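Local atomic coordinates of possible HxlR family transcriptional factor (Thermoplasma volcanium, PDB entry 3DF8), a protein that probably binds DNA as a winged helix-turn-helix protein of the HxlR family and regulates transcription. Residues Ile12-Pro16 / Ser17-Leu21; Met30-Ile33 / Ser34-Asn38; Pro53-Ser56 / Ser57-Ser61; Asp66-Ser70 / Gly71-Arg75; Asn94-Met97 / Pro98-Tyr102. All coordinates share one frame; numbering follows the deposited sequence.

Interaction 1 of 5, residues Ile12-Pro16 / Ser17-Leu21; sequences ICIDP and SESVL
Asp15 and Ser17 meet through a carboxylate and a hydroxyl. Asp15 OD1 accepts from Ser17 OG at 3.1 Å, and the hydroxyl comes in from above the carboxylate plane, 41° out of it. Ser17 N adds a weak bond to the same OD1 at 3.3 Å, so one carboxylate oxygen takes both the backbone and the side-chain donor of Ser17. With an alanine in place of Asp15, Ser17 OG and Ser17 N would probably both lose this acceptor, leaving the hydroxyl freer to rotate and the turn held mainly by its backbone bond. Two torsions bring the groups together: Asp15 CG lies anti to its N (chi1 -170°), which swings the carboxylate over the turn, while Ser17 OG stands between its own N and carbonyl carbon (chi1 71°). Glu18 N closes the turn on Asp15 O at 3.1 Å. An ordered water accepts from Asp15 N at 2.8 Å and reaches Glu18 O only weakly. Farther along, Ile14 CG2 rests against Ser19 and Leu21 CD2, the latter at 4.1 Å. Ser19 OG accepts from Leu21 N at 3.0 Å, a nearly straight capping bond ahead of helix 21-25, and also bonds to Asp107 of the second subunit. Pro16 packs on Pro53 of that subunit, so the turn sits at the dimer interface. The whole is a type I beta turn from Asp15 to Glu18, with an aspartate at its first position, linking the N-terminal hairpin to the first helix.

Interaction 2 of 5, residues Met30-Ile33 / Ser34-Asn38; sequences MLII and SVLGN
Ser34 folds its side chain back on Met30, one helical turn earlier, and this is the tight end of the contact. Met30 O accepts twice from the same residue: from Ser34 N at 2.9 Å and from Ser34 OG at a short 2.6 Å, the two arriving from opposite faces of the carbonyl plane. The hydroxyl is put there by its chi1 of -58°, beside its own N and anti to the carbonyl carbon. That gives the buried hydroxyl an acceptor for its hydrogen, where Leu100 and Met97 of helix 87-108 press on it. Farther round the helix, Ile32 and Leu36 lie side by side and point the same way, with CG2 of Ile32 3.9 Å from CD1 of Leu36; Leu60 and Leu67 of helix 57-69 cover Ile32. The loose side is where the helix gives out, at Gly37 and Asn38, which are only partly buried and make little or no contact back to residues 30-33. Asn38 turns instead to the second subunit, its amide bonding to the backbone of Met4 and Arg6 there. A serine hydroxyl bonded to the carbonyl four residues back is a common way to bury this side chain in a helix, here the central helix 29-36 of a winged-helix domain.

Interaction 3 of 5, residues Pro53-Ser56 / Ser57-Ser61; sequences PGIS and STILS
Ser56 is the N-cap of helix 57-69, and with Ile55 before it makes the classic start of a helix: a polar cap backed by a hydrophobic staple. By its place in the fold this is the second helix of the helix-turn-helix, probably the one offered to DNA. Ser56 loses the most surface. Its OG accepts from Ile59 N at 3.0 Å, an almost straight bond (164° at the hydrogen) that satisfies an N-H of the first turn. For this, OG sits between the backbone N and the carbonyl carbon of Ser56 (chi1 65°), facing over the helix end. Ser56 O meanwhile takes Leu60 N at 2.9 Å, the first regular bond of the helix, so one residue serves two successive N-H groups with its side chain and its carbonyl.

Ile55 comes next. Its extended side chain reaches forward along the first turn and crosses Leu60 at about a right angle, its CD1 lying 3.9 Å from Leu60 CB, while its CG1 touches Ile59 CG2 at 4.2 Å. Residue before the cap against fourth residue of the helix is the staple pairing. Tyr28 and Ile32 of the same chain cover Ile55, and Leu60 also packs on Phe45 and Ile48 of helix 45-50, so the staple joins the cap to the domain core. Ser57 is turned elsewhere, its hydroxyl bonded to Arg49. The polar cap also touches carbon: Ser56 OG lies 3.2 Å from Ile59 CG1.

Interaction 4 of 5, residues Asp66-Ser70 / Gly71-Arg75; sequences DLIDS and GLVER
A Schellman motif ends helix 57-69 here, with Leu72 reaching back to Leu67 and Gly71 to Ile68. Leu72 N bonds to Leu67 O at 3.0 Å and Gly71 N to Ile68 O, also at 3.0 Å; Val73 N adds a second, longer donor to Leu67 O from well above its plane. Gly71 has a positive phi of 78°, and a CB there would run into Ser70 O. The motif's usual apolar pair is present: Leu67 CD2 touches Leu72 CD1 at 4.0 Å, while Leu67 CB meets Val73 CG2 at 3.7 Å. On the outer side, Ile68 CA lies 3.3 Å from Val73 O in a straight C-H...O contact. Ile68 CG1 stands anti to the carbonyl carbon (chi1 -69°) and the chain runs on extended, bringing CD1 over one face of the Arg75 guanidinium, 3.6 Å from NH1. Replacing Ile68 by a serine would probably uncover that face and leave the guanidinium, whose NE is only weakly bonded to Tyr83, freer to swing. Leu67 packs on Ile33 of helix 29-36, Leu72 on Val92 of helix 87-108, and Val73 opens strand 73-77, which pairs with strand 81-85 in the hairpin that forms the wing.

Interaction 5 of 5, residues Asn94-Met97 / Pro98-Tyr102; sequences NSLM and PLLQY
Leu100 N gives to Leu96 O at 3.0 Å and Gln101 N to Met97 O at 2.8 Å, both nearly along the C=O axis and close to straight at the hydrogen (167° and 168°). Two residues before Leu100 the pattern fails: Pro98 has no N-H, and its ring carbon CD lies 3.4 Å from Asn94 O, where a donor would otherwise stand. Ser95 O sees the same CD at 3.5 Å. The helix kinks at this point but runs on, in the long C-terminal helix 87-108, which follows the wing of the winged-helix domain and lies against the second subunit of the dimer.

Apolar contacts join the side chains of successive turns. Leu96 and Leu100 meet at a slant, CG of Leu96 lying 4.1 Å from CD1 of Leu100; Leu96 holds its CG anti to the backbone N (chi1 -154°), which carries its branch toward the next turn. A more distant touch joins Leu96 CD1 to Leu99 CD2 at 4.3 Å. Met97, a selenomethionine in the crystal, is bent at both chi2 and chi3, and its SE comes to 4.5 Å from Leu100 CD1. Near its root the same side chain lies against the proline, with CB of Met97 3.7 Å from CD of Pro98.

Beyond the helix, Leu96 packs on Met30 of helix 29-36. Met97, Pro98 and Gln101 pack on Tyr7 of the second subunit, and Tyr102 OH bonds to Asn91 of that subunit.

Overall arrangement
Interaction 2 is the middle of the set, its centre about 6 Å from the centre of the chain, and touches three others. Ile32 CD1 reaches Leu60 CD1 of interaction 3 at 3.6 Å, Leu36 CD1 meets Val73 CG2 of interaction 4 at 3.6 Å, and Met30 SE meets Leu96 CD1 of interaction 5 at 3.5 Å. Interactions 3 and 4 cap the two ends of helix 57-69, their centres about 16 Å apart. Interaction 1 stands off from this core, about 22 Å from interaction 2 between centres, with a light touch of Val20 on Ser70 of interaction 4; like interactions 2 and 5 it packs against the second subunit. Bound acetate, probably from the crystallisation liquor, comes within about 4 Å of the side chains of Leu21, Leu31 and Met97.

Interaction 1 of 5, residues Ile12-Pro16 / Ser17-Leu21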
loop_
_atom_site.group_PDB
_atom_site.type_symbol
_atom_site.label_atom_id
_atom_site.label_comp_id
_atom_site.label_asym_id
_atom_site.label_seq_id
_atom_site.Cartn_x
_atom_site.Cartn_y
_atom_site.Cartn_z
ATOM N N ILE A 12 -6.157 9.281 -11.921
ATOM C CA ILE A 12 -5.341 8.071 -12.012
ATOM C C ILE A 12 -6.333 6.934 -12.278
ATOM O O ILE A 12 -7.346 6.823 -11.571
ATOM C CB ILE A 12 -4.586 7.820 -10.677
ATOM C CG1 ILE A 12 -3.716 9.047 -10.303
ATOM C CG2 ILE A 12 -3.787 6.468 -10.730
ATOM C CD1 ILE A 12 -3.166 9.021 -8.840
ATOM N N CYS A 13 -6.018 6.127 -13.288
ATOM C CA CYS A 13 -6.814 4.983 -13.662
ATOM C C CYS A 13 -6.186 3.696 -13.112
ATOM O O CYS A 13 -5.014 3.407 -13.397
ATOM C CB CYS A 13 -6.902 4.915 -15.189
ATOM S SG CYS A 13 -8.104 3.734 -15.766
ATOM N N ILE A 14 -6.955 2.948 -12.313
ATOM C CA ILE A 14 -6.534 1.639 -11.802
ATOM C C ILE A 14 -7.598 0.578 -12.104
ATOM O O ILE A 14 -8.773 0.723 -11.750
ATOM C CB ILE A 14 -6.294 1.642 -10.249
ATOM C CG1 ILE A 14 -5.251 2.713 -9.848
ATOM C CG2 ILE A 14 -5.943 0.213 -9.712
ATOM C CD1 ILE A 14 -3.804 2.311 -10.084
ATOM N N ASP A 15 -7.173 -0.501 -12.724
ATOM C CA ASP A 15 -8.046 -1.624 -12.889
ATOM C C ASP A 15 -7.848 -2.582 -11.707
ATOM O O ASP A 15 -6.823 -3.241 -11.619
ATOM C CB ASP A 15 -7.736 -2.294 -14.221
ATOM C CG ASP A 15 -8.753 -3.336 -14.592
ATOM O OD1 ASP A 15 -9.622 -3.648 -13.754
ATOM O OD2 ASP A 15 -8.678 -3.848 -15.729
ATOM N N PRO A 16 -8.844 -2.675 -10.802
ATOM C CA PRO A 16 -8.646 -3.448 -9.587
ATOM C C PRO A 16 -8.462 -4.942 -9.870
ATOM O O PRO A 16 -7.841 -5.628 -9.067
ATOM C CB PRO A 16 -9.935 -3.197 -8.786
ATOM C CG PRO A 16 -10.553 -1.997 -9.397
ATOM C CD PRO A 16 -10.200 -2.104 -10.853
ATOM N N SER A 17 -8.973 -5.429 -11.004
ATOM C CA SER A 17 -8.840 -6.844 -11.365
ATOM C C SER A 17 -7.524 -7.187 -12.084
ATOM O O SER A 17 -7.176 -8.363 -12.203
ATOM C CB SER A 17 -10.044 -7.313 -12.191
ATOM O OG SER A 17 -10.036 -6.746 -13.493
ATOM N N GLU A 18 -6.829 -6.165 -12.589
ATOM C CA GLU A 18 -5.505 -6.328 -13.200
ATOM C C GLU A 18 -4.631 -5.098 -12.950
ATOM O O GLU A 18 -4.646 -4.128 -13.718
ATOM C CB GLU A 18 -5.614 -6.642 -14.696
ATOM C CG GLU A 18 -5.677 -8.138 -15.006
ATOM C CD GLU A 18 -5.738 -8.444 -16.490
ATOM O OE1 GLU A 18 -6.186 -9.561 -16.839
ATOM O OE2 GLU A 18 -5.343 -7.579 -17.308
ATOM N N SER A 19 -3.906 -5.129 -11.842
ATOM C CA SER A 19 -2.997 -4.071 -11.460
ATOM C C SER A 19 -1.978 -4.684 -10.540
ATOM O O SER A 19 -2.288 -5.636 -9.815
ATOM C CB SER A 19 -3.719 -2.971 -10.668
ATOM O OG SER A 19 -2.757 -2.056 -10.151
ATOM N N VAL A 20 -0.770 -4.128 -10.550
ATOM C CA VAL A 20 0.293 -4.554 -9.634
ATOM C C VAL A 20 -0.046 -4.120 -8.193
ATOM O O VAL A 20 0.627 -4.501 -7.246
ATOM C CB VAL A 20 1.677 -4.109 -10.150
ATOM C CG1 VAL A 20 1.829 -2.590 -10.128
ATOM C CG2 VAL A 20 2.785 -4.809 -9.384
ATOM N N LEU A 21 -1.116 -3.335 -8.054
ATOM C CA LEU A 21 -1.636 -2.972 -6.744
ATOM C C LEU A 21 -1.966 -4.251 -5.955
ATOM O O LEU A 21 -1.742 -4.282 -4.752
ATOM C CB LEU A 21 -2.892 -2.094 -6.883
ATOM C CG LEU A 21 -3.565 -1.656 -5.583
ATOM C CD1 LEU A 21 -2.604 -0.873 -4.702
ATOM C CD2 LEU A 21 -4.815 -0.837 -5.934
HETATM O O HOH W 1 -4.508 -0.709 -13.663
#

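Interaction 2 of 5, residues Met30-Ile33 / Ser34-Asn38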
loop_
_atom_site.group_PDB
_atom_site.type_symbol
_atom_site.label_atom_id
_atom_site.label_comp_id
_atom_site.label_asym_id
_atom_site.label_seq_id
_atom_site.Cartn_x
_atom_site.Cartn_y
_atom_site.Cartn_z
HETATM N N MSE A 30 5.127 -4.612 0.712
HETATM C CA MSE A 30 5.651 -3.242 0.872
HETATM C C MSE A 30 6.876 -3.265 1.778
HETATM O O MSE A 30 7.865 -2.540 1.548
HETATM C CB MSE A 30 4.574 -2.284 1.385
HETATM C CG MSE A 30 3.508 -2.011 0.344
HETATM SE SE MSE A 30 2.137 -0.765 0.987
HETATM C CE MSE A 30 0.848 -2.138 1.567
ATOM N N LEU A 31 6.840 -4.116 2.792
ATOM C CA LEU A 31 8.003 -4.244 3.689
ATOM C C LEU A 31 9.207 -4.844 2.949
ATOM O O LEU A 31 10.343 -4.426 3.221
ATOM C CB LEU A 31 7.662 -5.075 4.893
ATOM C CG LEU A 31 6.704 -4.408 5.898
ATOM C CD1 LEU A 31 6.319 -5.455 6.970
ATOM C CD2 LEU A 31 7.282 -3.103 6.445
ATOM N N ILE A 32 8.981 -5.826 2.069
ATOM C CA ILE A 32 10.100 -6.413 1.278
ATOM C C ILE A 32 10.734 -5.308 0.396
ATOM O O ILE A 32 11.969 -5.135 0.373
ATOM C CB ILE A 32 9.633 -7.596 0.441
ATOM C CG1 ILE A 32 9.271 -8.778 1.382
ATOM C CG2 ILE A 32 10.731 -7.986 -0.561
ATOM C CD1 ILE A 32 8.377 -9.923 0.755
ATOM N N ILE A 33 9.904 -4.587 -0.353
ATOM C CA ILE A 33 10.405 -3.451 -1.153
ATOM C C ILE A 33 11.181 -2.458 -0.304
ATOM O O ILE A 33 12.236 -2.000 -0.700
ATOM C CB ILE A 33 9.259 -2.751 -1.939
ATOM C CG1 ILE A 33 8.669 -3.762 -2.952
ATOM C CG2 ILE A 33 9.703 -1.385 -2.552
ATOM C CD1 ILE A 33 7.340 -3.313 -3.622
ATOM N N SER A 34 10.641 -2.132 0.869
ATOM C CA SER A 34 11.311 -1.172 1.759
ATOM C C SER A 34 12.682 -1.676 2.245
ATOM O O SER A 34 13.705 -0.936 2.206
ATOM C CB SER A 34 10.395 -0.904 2.941
ATOM O OG SER A 34 9.131 -0.411 2.488
ATOM N N VAL A 35 12.744 -2.916 2.702
ATOM C CA VAL A 35 14.021 -3.385 3.266
ATOM C C VAL A 35 15.064 -3.573 2.159
ATOM O O VAL A 35 16.244 -3.414 2.404
ATOM C CB VAL A 35 13.899 -4.631 4.204
ATOM C CG1 VAL A 35 13.057 -4.299 5.437
ATOM C CG2 VAL A 35 13.363 -5.877 3.455
ATOM N N LEU A 36 14.619 -3.901 0.935
ATOM C CA LEU A 36 15.582 -4.100 -0.168
ATOM C C LEU A 36 16.350 -2.821 -0.501
ATOM O O LEU A 36 17.448 -2.837 -1.113
ATOM C CB LEU A 36 14.887 -4.705 -1.400
ATOM C CG LEU A 36 14.719 -6.219 -1.398
ATOM C CD1 LEU A 36 13.833 -6.692 -2.525
ATOM C CD2 LEU A 36 16.088 -6.947 -1.425
ATOM N N GLY A 37 15.780 -1.699 -0.083
ATOM C CA GLY A 37 16.438 -0.392 -0.238
ATOM C C GLY A 37 17.152 0.134 1.000
ATOM O O GLY A 37 17.570 1.284 1.006
ATOM N N ASN A 38 17.264 -0.676 2.056
ATOM C CA ASN A 38 18.068 -0.352 3.253
ATOM C C ASN A 38 19.559 -0.634 3.017
ATOM O O ASN A 38 19.924 -1.187 1.984
ATOM C CB ASN A 38 17.699 -1.254 4.419
ATOM C CG ASN A 38 16.363 -0.928 5.058
ATOM O OD1 ASN A 38 15.743 0.110 4.816
ATOM N ND2 ASN A 38 15.946 -1.812 5.934
#

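Interaction 3 of 5, residues Pro53-Ser56 / Ser57-Ser61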
loop_
_atom_site.group_PDB
_atom_site.type_symbol
_atom_site.label_atom_id
_atom_site.label_comp_id
_atom_site.label_asym_id
_atom_site.label_seq_id
_atom_site.Cartn_x
_atom_site.Cartn_y
_atom_site.Cartn_z
ATOM N N PRO A 53 10.314 -8.991 10.805
ATOM C CA PRO A 53 9.851 -9.806 11.930
ATOM C C PRO A 53 8.777 -10.806 11.507
ATOM O O PRO A 53 7.752 -10.398 10.955
ATOM C CB PRO A 53 9.221 -8.768 12.863
ATOM C CG PRO A 53 9.964 -7.537 12.605
ATOM C CD PRO A 53 10.335 -7.555 11.149
ATOM N N GLY A 54 8.986 -12.104 11.739
ATOM C CA GLY A 54 7.852 -12.992 11.495
ATOM C C GLY A 54 7.535 -13.491 10.090
ATOM O O GLY A 54 6.690 -14.388 9.950
ATOM N N ILE A 55 8.165 -12.936 9.046
ATOM C CA ILE A 55 7.946 -13.456 7.692
ATOM C C ILE A 55 8.517 -14.889 7.554
ATOM O O ILE A 55 9.621 -15.154 8.014
ATOM C CB ILE A 55 8.554 -12.512 6.588
ATOM C CG1 ILE A 55 7.928 -12.823 5.222
ATOM C CG2 ILE A 55 10.094 -12.582 6.559
ATOM C CD1 ILE A 55 8.229 -11.816 4.066
ATOM N N SER A 56 7.766 -15.804 6.938
ATOM C CA SER A 56 8.276 -17.164 6.689
ATOM C C SER A 56 9.134 -17.201 5.425
ATOM O O SER A 56 9.015 -16.331 4.551
ATOM C CB SER A 56 7.131 -18.166 6.538
ATOM O OG SER A 56 6.387 -17.840 5.374
ATOM N N SER A 57 10.021 -18.196 5.345
ATOM C CA SER A 57 10.807 -18.384 4.120
ATOM C C SER A 57 9.874 -18.582 2.932
ATOM O O SER A 57 10.129 -18.059 1.859
ATOM C CB SER A 57 11.739 -19.582 4.224
ATOM O OG SER A 57 12.734 -19.340 5.190
ATOM N N THR A 58 8.815 -19.369 3.122
ATOM C CA THR A 58 7.876 -19.643 2.030
ATOM C C THR A 58 7.249 -18.352 1.487
ATOM O O THR A 58 7.223 -18.147 0.282
ATOM C CB THR A 58 6.794 -20.690 2.407
ATOM O OG1 THR A 58 7.409 -21.977 2.619
ATOM C CG2 THR A 58 5.724 -20.814 1.285
ATOM N N ILE A 59 6.715 -17.516 2.371
ATOM C CA ILE A 59 6.077 -16.267 1.931
ATOM C C ILE A 59 7.121 -15.348 1.303
ATOM O O ILE A 59 6.870 -14.706 0.265
ATOM C CB ILE A 59 5.303 -15.563 3.102
ATOM C CG1 ILE A 59 4.164 -16.482 3.590
ATOM C CG2 ILE A 59 4.862 -14.096 2.702
ATOM C CD1 ILE A 59 3.155 -16.827 2.539
ATOM N N LEU A 60 8.302 -15.262 1.916
ATOM C CA LEU A 60 9.334 -14.385 1.357
ATOM C C LEU A 60 9.715 -14.820 -0.052
ATOM O O LEU A 60 9.853 -13.979 -0.947
ATOM C CB LEU A 60 10.567 -14.281 2.244
ATOM C CG LEU A 60 11.734 -13.392 1.749
ATOM C CD1 LEU A 60 11.317 -11.962 1.472
ATOM C CD2 LEU A 60 12.886 -13.420 2.756
ATOM N N SER A 61 9.876 -16.115 -0.242
ATOM C CA SER A 61 10.279 -16.655 -1.549
ATOM C C SER A 61 9.169 -16.383 -2.591
ATOM O O SER A 61 9.456 -15.992 -3.736
ATOM C CB SER A 61 10.545 -18.163 -1.412
ATOM O OG SER A 61 10.883 -18.690 -2.678
#

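Interaction 4 of 5, residues Asp66-Ser70 / Gly71-Arg75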
loop_
_atom_site.group_PDB
_atom_site.type_symbol
_atom_site.label_atom_id
_atom_site.label_comp_id
_atom_site.label_asym_id
_atom_site.label_seq_id
_atom_site.Cartn_x
_atom_site.Cartn_y
_atom_site.Cartn_z
ATOM N N ASP A 66 7.210 -13.034 -7.242
ATOM C CA ASP A 66 6.173 -12.226 -7.884
ATOM C C ASP A 66 6.817 -10.883 -8.192
ATOM O O ASP A 66 6.500 -10.259 -9.212
ATOM C CB ASP A 66 4.961 -12.003 -6.972
ATOM C CG ASP A 66 4.106 -13.235 -6.793
ATOM O OD1 ASP A 66 4.159 -14.152 -7.648
ATOM O OD2 ASP A 66 3.357 -13.226 -5.781
ATOM N N LEU A 67 7.683 -10.437 -7.279
ATOM C CA LEU A 67 8.368 -9.155 -7.489
ATOM C C LEU A 67 9.345 -9.173 -8.667
ATOM O O LEU A 67 9.478 -8.176 -9.393
ATOM C CB LEU A 67 9.066 -8.654 -6.208
ATOM C CG LEU A 67 8.140 -8.110 -5.122
ATOM C CD1 LEU A 67 8.902 -8.098 -3.738
ATOM C CD2 LEU A 67 7.499 -6.771 -5.409
ATOM N N ILE A 68 10.047 -10.290 -8.827
ATOM C CA ILE A 68 10.933 -10.499 -9.993
ATOM C C ILE A 68 10.076 -10.523 -11.276
ATOM O O ILE A 68 10.382 -9.851 -12.264
ATOM C CB ILE A 68 11.722 -11.801 -9.831
ATOM C CG1 ILE A 68 12.743 -11.668 -8.693
ATOM C CG2 ILE A 68 12.412 -12.182 -11.177
ATOM C CD1 ILE A 68 13.424 -13.015 -8.319
ATOM N N ASP A 69 8.999 -11.291 -11.257
ATOM C CA ASP A 69 8.108 -11.387 -12.424
ATOM C C ASP A 69 7.527 -10.023 -12.840
ATOM O O ASP A 69 7.339 -9.763 -14.038
ATOM C CB ASP A 69 7.024 -12.428 -12.170
ATOM C CG ASP A 69 7.570 -13.865 -12.130
ATOM O OD1 ASP A 69 8.772 -14.091 -12.433
ATOM O OD2 ASP A 69 6.788 -14.775 -11.804
ATOM N N SER A 70 7.272 -9.162 -11.854
ATOM C CA SER A 70 6.697 -7.836 -12.073
ATOM C C SER A 70 7.741 -6.770 -12.408
ATOM O O SER A 70 7.387 -5.616 -12.657
ATOM C CB SER A 70 5.838 -7.432 -10.869
ATOM O OG SER A 70 4.742 -8.331 -10.746
ATOM N N GLY A 71 9.018 -7.178 -12.430
ATOM C CA GLY A 71 10.133 -6.301 -12.826
ATOM C C GLY A 71 10.584 -5.309 -11.767
ATOM O O GLY A 71 11.255 -4.314 -12.086
ATOM N N LEU A 72 10.203 -5.545 -10.514
ATOM C CA LEU A 72 10.575 -4.651 -9.410
ATOM C C LEU A 72 11.825 -5.104 -8.646
ATOM O O LEU A 72 12.438 -4.284 -7.955
ATOM C CB LEU A 72 9.388 -4.499 -8.398
ATOM C CG LEU A 72 8.099 -3.995 -9.109
ATOM C CD1 LEU A 72 7.051 -3.831 -8.063
ATOM C CD2 LEU A 72 8.350 -2.653 -9.820
ATOM N N VAL A 73 12.151 -6.399 -8.717
ATOM C CA VAL A 73 13.321 -6.989 -7.987
ATOM C C VAL A 73 14.093 -7.882 -8.960
ATOM O O VAL A 73 13.521 -8.427 -9.897
ATOM C CB VAL A 73 12.804 -7.791 -6.790
ATOM C CG1 VAL A 73 13.892 -8.701 -6.130
ATOM C CG2 VAL A 73 12.225 -6.828 -5.750
ATOM N N GLU A 74 15.406 -7.982 -8.763
ATOM C CA GLU A 74 16.183 -8.976 -9.503
ATOM C C GLU A 74 17.071 -9.745 -8.536
ATOM O O GLU A 74 17.489 -9.208 -7.468
ATOM C CB GLU A 74 16.998 -8.314 -10.621
ATOM C CG GLU A 74 17.736 -7.074 -10.191
ATOM C CD GLU A 74 19.178 -7.326 -9.766
ATOM O OE1 GLU A 74 19.891 -6.324 -9.556
ATOM O OE2 GLU A 74 19.596 -8.513 -9.661
ATOM N N ARG A 75 17.314 -11.016 -8.892
ATOM C CA ARG A 75 18.218 -11.904 -8.140
ATOM C C ARG A 75 19.554 -11.980 -8.896
ATOM O O ARG A 75 19.564 -12.143 -10.119
ATOM C CB ARG A 75 17.596 -13.303 -8.013
ATOM C CG ARG A 75 18.518 -14.367 -7.375
ATOM C CD ARG A 75 17.950 -15.840 -7.560
ATOM N NE ARG A 75 16.709 -15.924 -6.857
ATOM C CZ ARG A 75 15.521 -15.993 -7.443
ATOM N NH1 ARG A 75 14.427 -16.025 -6.684
ATOM N NH2 ARG A 75 15.436 -16.000 -8.774
#

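Interaction 5 of 5, residues Asn94-Met97 / Pro98-Tyr102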
loop_
_atom_site.group_PDB
_atom_site.type_symbol
_atom_site.label_atom_id
_atom_site.label_comp_id
_atom_site.label_asym_id
_atom_site.label_seq_id
_atom_site.Cartn_x
_atom_site.Cartn_y
_atom_site.Cartn_z
ATOM N N ASN A 94 10.430 4.688 -3.513
ATOM C CA ASN A 94 10.449 6.162 -3.360
ATOM C C ASN A 94 9.046 6.706 -3.021
ATOM O O ASN A 94 8.912 7.557 -2.149
ATOM C CB ASN A 94 11.002 6.877 -4.608
ATOM C CG ASN A 94 12.508 6.738 -4.740
ATOM O OD1 ASN A 94 13.197 6.358 -3.782
ATOM N ND2 ASN A 94 13.031 7.019 -5.941
ATOM N N SER A 95 8.015 6.209 -3.702
ATOM C CA SER A 95 6.642 6.638 -3.401
ATOM C C SER A 95 6.070 5.996 -2.152
ATOM O O SER A 95 5.148 6.528 -1.547
ATOM C CB SER A 95 5.710 6.405 -4.587
ATOM O OG SER A 95 6.287 6.896 -5.768
ATOM N N LEU A 96 6.626 4.858 -1.745
ATOM C CA LEU A 96 6.153 4.156 -0.587
ATOM C C LEU A 96 6.567 4.793 0.721
ATOM O O LEU A 96 5.781 4.773 1.669
ATOM C CB LEU A 96 6.693 2.721 -0.630
ATOM C CG LEU A 96 6.059 1.529 0.025
ATOM C CD1 LEU A 96 4.514 1.518 -0.211
ATOM C CD2 LEU A 96 6.745 0.235 -0.534
HETATM N N MSE A 97 7.783 5.355 0.790
HETATM C CA MSE A 97 8.336 5.766 2.098
HETATM C C MSE A 97 7.489 6.828 2.826
HETATM O O MSE A 97 7.285 6.698 4.023
HETATM C CB MSE A 97 9.819 6.137 2.015
HETATM C CG MSE A 97 10.737 4.989 1.557
HETATM SE SE MSE A 97 10.300 3.165 2.217
HETATM C CE MSE A 97 10.736 3.465 4.025
ATOM N N PRO A 98 6.982 7.861 2.120
ATOM C CA PRO A 98 6.137 8.802 2.879
ATOM C C PRO A 98 4.871 8.175 3.462
ATOM O O PRO A 98 4.427 8.562 4.569
ATOM C CB PRO A 98 5.832 9.909 1.849
ATOM C CG PRO A 98 6.961 9.805 0.814
ATOM C CD PRO A 98 7.146 8.290 0.718
ATOM N N LEU A 99 4.322 7.179 2.766
ATOM C CA LEU A 99 3.149 6.458 3.236
ATOM C C LEU A 99 3.511 5.661 4.488
ATOM O O LEU A 99 2.808 5.763 5.515
ATOM C CB LEU A 99 2.628 5.531 2.155
ATOM C CG LEU A 99 1.441 4.696 2.576
ATOM C CD1 LEU A 99 0.192 5.557 2.941
ATOM C CD2 LEU A 99 1.165 3.730 1.458
ATOM N N LEU A 100 4.612 4.910 4.428
ATOM C CA LEU A 100 5.062 4.167 5.600
ATOM C C LEU A 100 5.440 5.062 6.793
ATOM O O LEU A 100 5.131 4.717 7.945
ATOM C CB LEU A 100 6.154 3.146 5.245
ATOM C CG LEU A 100 5.674 2.052 4.263
ATOM C CD1 LEU A 100 6.806 1.053 4.019
ATOM C CD2 LEU A 100 4.388 1.312 4.684
ATOM N N GLN A 101 6.096 6.200 6.526
ATOM C CA GLN A 101 6.391 7.163 7.546
ATOM C C GLN A 101 5.088 7.537 8.264
ATOM O O GLN A 101 5.024 7.489 9.498
ATOM C CB GLN A 101 7.065 8.387 6.929
ATOM C CG GLN A 101 7.443 9.479 7.924
ATOM C CD GLN A 101 8.175 10.609 7.239
ATOM O OE1 GLN A 101 7.631 11.256 6.330
ATOM N NE2 GLN A 101 9.417 10.853 7.650
ATOM N N TYR A 102 4.049 7.866 7.490
ATOM C CA TYR A 102 2.833 8.355 8.137
ATOM C C TYR A 102 2.157 7.219 8.895
ATOM O O TYR A 102 1.654 7.431 9.987
ATOM C CB TYR A 102 1.844 8.998 7.185
ATOM C CG TYR A 102 0.708 9.636 7.959
ATOM C CD1 TYR A 102 0.965 10.612 8.919
ATOM C CD2 TYR A 102 -0.620 9.272 7.737
ATOM C CE1 TYR A 102 -0.065 11.218 9.654
ATOM C CE2 TYR A 102 -1.662 9.871 8.479
ATOM C CZ TYR A 102 -1.386 10.839 9.412
ATOM O OH TYR A 102 -2.388 11.461 10.143
#